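Local coordinates for protein Amy13K (Eubacterium rectale DSM 17629, PDB 6B3P) that binds maltooligosaccharides, and so probably starch, through two family 26 carbohydrate-binding modules of a surface-anchored alpha-amylase from a human gut bacterium, at residues 42-47 with 84-89. Sequence-based numbering, arbitrary orientation.
Sequences EGWYTM and EYWFDG. With EDO (1,2-ethanediol), chain L.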
loop_
_atom_site.group_PDB
_atom_site.type_symbol
_atom_site.label_atom_id
_atom_site.label_comp_id
_atom_site.label_asym_id
_atom_site.label_seq_id
_atom_site.Cartn_x
_atom_site.Cartn_y
_atom_site.Cartn_z
ATOM N N GLU A 42 14.179 -2.537 8.924
ATOM C CA GLU A 42 14.482 -3.696 9.755
ATOM C C GLU A 42 13.881 -3.558 11.146
ATOM O O GLU A 42 14.027 -2.523 11.794
ATOM C CB GLU A 42 15.996 -3.889 9.863
ATOM C CG GLU A 42 16.408 -5.174 10.564
ATOM C CD GLU A 42 17.910 -5.290 10.731
ATOM O OE1 GLU A 42 18.622 -4.302 10.450
ATOM O OE2 GLU A 42 18.382 -6.368 11.146
ATOM N N GLY A 43 13.209 -4.610 11.599
ATOM C CA GLY A 43 12.617 -4.631 12.923
ATOM C C GLY A 43 11.152 -4.224 12.935
ATOM O O GLY A 43 10.463 -4.429 13.934
ATOM N N TRP A 44 10.682 -3.649 11.830
ATOM C CA TRP A 44 9.292 -3.199 11.716
ATOM C C TRP A 44 8.425 -4.202 10.962
ATOM O O TRP A 44 8.912 -4.930 10.095
ATOM C CB TRP A 44 9.220 -1.846 11.006
ATOM C CG TRP A 44 9.757 -0.696 11.806
ATOM C CD1 TRP A 44 11.065 -0.333 11.948
ATOM C CD2 TRP A 44 8.994 0.252 12.566
ATOM N NE1 TRP A 44 11.165 0.777 12.752
ATOM C CE2 TRP A 44 9.908 1.156 13.143
ATOM C CE3 TRP A 44 7.629 0.421 12.814
ATOM C CZ2 TRP A 44 9.499 2.215 13.950
ATOM C CZ3 TRP A 44 7.226 1.472 13.619
ATOM C CH2 TRP A 44 8.157 2.355 14.176
ATOM N N TYR A 45 7.139 -4.227 11.304
ATOM C CA TYR A 45 6.156 -5.043 10.601
ATOM C C TYR A 45 4.931 -4.200 10.297
ATOM O O TYR A 45 4.568 -3.317 11.076
ATOM C CB TYR A 45 5.777 -6.271 11.426
ATOM C CG TYR A 45 6.958 -7.162 11.671
ATOM C CD1 TYR A 45 7.865 -6.876 12.680
ATOM C CD2 TYR A 45 7.185 -8.274 10.874
ATOM C CE1 TYR A 45 8.961 -7.679 12.899
ATOM C CE2 TYR A 45 8.276 -9.085 11.084
ATOM C CZ TYR A 45 9.166 -8.785 12.098
ATOM O OH TYR A 45 10.259 -9.598 12.309
ATOM N N THR A 46 4.297 -4.485 9.166
ATOM C CA THR A 46 3.243 -3.631 8.632
ATOM C C THR A 46 2.028 -4.440 8.201
ATOM O O THR A 46 2.167 -5.510 7.609
ATOM C CB THR A 46 3.750 -2.811 7.422
ATOM O OG1 THR A 46 4.833 -1.968 7.832
ATOM C CG2 THR A 46 2.634 -1.949 6.833
ATOM N N MET A 47 0.841 -3.918 8.503
ATOM C CA MET A 47 -0.407 -4.468 7.977
ATOM C C MET A 47 -1.267 -3.351 7.402
ATOM O O MET A 47 -1.255 -2.221 7.897
ATOM C CB MET A 47 -1.186 -5.226 9.059
ATOM C CG MET A 47 -1.676 -4.370 10.225
ATOM S SD MET A 47 -3.294 -3.613 9.946
ATOM C CE MET A 47 -4.375 -5.028 10.113
ATOM N N GLU A 84 -2.617 6.271 9.270
ATOM C CA GLU A 84 -1.423 5.448 9.432
ATOM C C GLU A 84 -0.858 5.612 10.835
ATOM O O GLU A 84 -0.673 6.735 11.308
ATOM C CB GLU A 84 -0.352 5.798 8.399
ATOM C CG GLU A 84 0.874 4.901 8.510
ATOM C CD GLU A 84 1.813 5.008 7.323
ATOM O OE1 GLU A 84 1.671 5.953 6.520
ATOM O OE2 GLU A 84 2.700 4.138 7.198
ATOM N N TYR A 85 -0.584 4.486 11.487
ATOM C CA TYR A 85 -0.053 4.478 12.844
ATOM C C TYR A 85 1.326 3.833 12.890
ATOM O O TYR A 85 1.624 2.921 12.119
ATOM C CB TYR A 85 -0.995 3.731 13.791
ATOM C CG TYR A 85 -2.322 4.411 14.030
ATOM C CD1 TYR A 85 -2.462 5.382 15.012
ATOM C CD2 TYR A 85 -3.442 4.071 13.282
ATOM C CE1 TYR A 85 -3.676 6.002 15.236
ATOM C CE2 TYR A 85 -4.659 4.684 13.499
ATOM C CZ TYR A 85 -4.772 5.648 14.476
ATOM O OH TYR A 85 -5.985 6.261 14.695
ATOM N N TRP A 86 2.158 4.322 13.803
ATOM C CA TRP A 86 3.425 3.679 14.137
ATOM C C TRP A 86 3.428 3.337 15.619
ATOM O O TRP A 86 3.165 4.205 16.452
ATOM C CB TRP A 86 4.611 4.587 13.809
ATOM C CG TRP A 86 4.851 4.784 12.340
ATOM C CD1 TRP A 86 5.743 4.111 11.557
ATOM C CD2 TRP A 86 4.194 5.723 11.479
ATOM N NE1 TRP A 86 5.680 4.570 10.265
ATOM C CE2 TRP A 86 4.737 5.558 10.191
ATOM C CE3 TRP A 86 3.197 6.683 11.675
ATOM C CZ2 TRP A 86 4.317 6.320 9.102
ATOM C CZ3 TRP A 86 2.781 7.438 10.591
ATOM C CH2 TRP A 86 3.341 7.252 9.322
ATOM N N PHE A 87 3.708 2.080 15.952
ATOM C CA PHE A 87 3.806 1.686 17.350
ATOM C C PHE A 87 5.238 1.303 17.698
ATOM O O PHE A 87 5.748 0.275 17.261
ATOM C CB PHE A 87 2.859 0.532 17.671
ATOM C CG PHE A 87 2.617 0.357 19.139
ATOM C CD1 PHE A 87 3.556 -0.280 19.938
ATOM C CD2 PHE A 87 1.464 0.847 19.727
ATOM C CE1 PHE A 87 3.345 -0.434 21.294
ATOM C CE2 PHE A 87 1.245 0.695 21.086
ATOM C CZ PHE A 87 2.187 0.053 21.869
ATOM N N ASP A 88 5.868 2.160 18.493
ATOM C CA ASP A 88 7.246 1.985 18.927
ATOM C C ASP A 88 7.345 2.474 20.369
ATOM O O ASP A 88 7.814 3.582 20.632
ATOM C CB ASP A 88 8.201 2.755 18.005
ATOM C CG ASP A 88 9.663 2.568 18.374
ATOM O OD1 ASP A 88 9.961 1.687 19.203
ATOM O OD2 ASP A 88 10.517 3.292 17.820
ATOM N N GLY A 89 6.880 1.645 21.300
ATOM C CA GLY A 89 6.799 2.028 22.696
ATOM C C GLY A 89 5.454 2.630 23.049
ATOM O O GLY A 89 5.049 2.633 24.213
HETATM C C1 EDO L . 11.905 -8.293 15.092
HETATM O O1 EDO L . 12.567 -8.994 14.027
HETATM C C2 EDO L . 12.653 -8.512 16.404
HETATM O O2 EDO L . 12.559 -9.890 16.795
#
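Trp44 and Trp86 show how two strands of a beta-sheet that are not neighbours can still meet through their side chains. In the first of the two family 26 starch-binding modules, strands 44-50 and 82-87 both flank strand 2-8, the former antiparallel to it and the latter parallel, so the two indoles touch across an intervening strand and no hydrogen bond joins 42-47 to 84-89. The pair is an offset edge-to-face stack: Trp86 turns the edge of its five-membered ring toward the face of the six-membered ring of Trp44, with centroids 5.5 Å apart and planes at 80°. Its closest approach, Trp44 CZ3 to Trp86 CD1, is 3.7 Å, and CZ3 lies near the plane of the Trp86 ring. In Trp44, CG stands anti to the carbonyl carbon (chi1 -70°), and the indole reaches over strand 2-8, touching Asn6 and Lys8, to bring its benzo end to the other strand.

That end also meets the turn after strand 82-87. Asp88 CB sits 3.9 Å from Trp44 CH2, while the carboxylate, swung anti to the backbone N, is turned steeply to the indole plane and has a weak, long ion pair with Lys8. Phe87 contributes its carbonyl: O lies 4.1 Å from Trp44 CZ3.

Further out, Trp99 packs edge-to-face with both indoles, making an aromatic cluster that joins strands 44-50 and 82-87 across strand 2-8, and Glu84 CG lies over the rim of one face of Trp86. Asn6 of the intervening strand uses OD1 to hydrogen-bond Thr46 OG1 and ND2 to hydrogen-bond Glu84 OE2, so one amide ties both flanking strands together beside the aromatic contact. Next along the chain from Trp44, Tyr45 OH and O1 of a 1,2-ethanediol, probably from the crystallisation liquor, share a hydrogen bond of 2.9 Å.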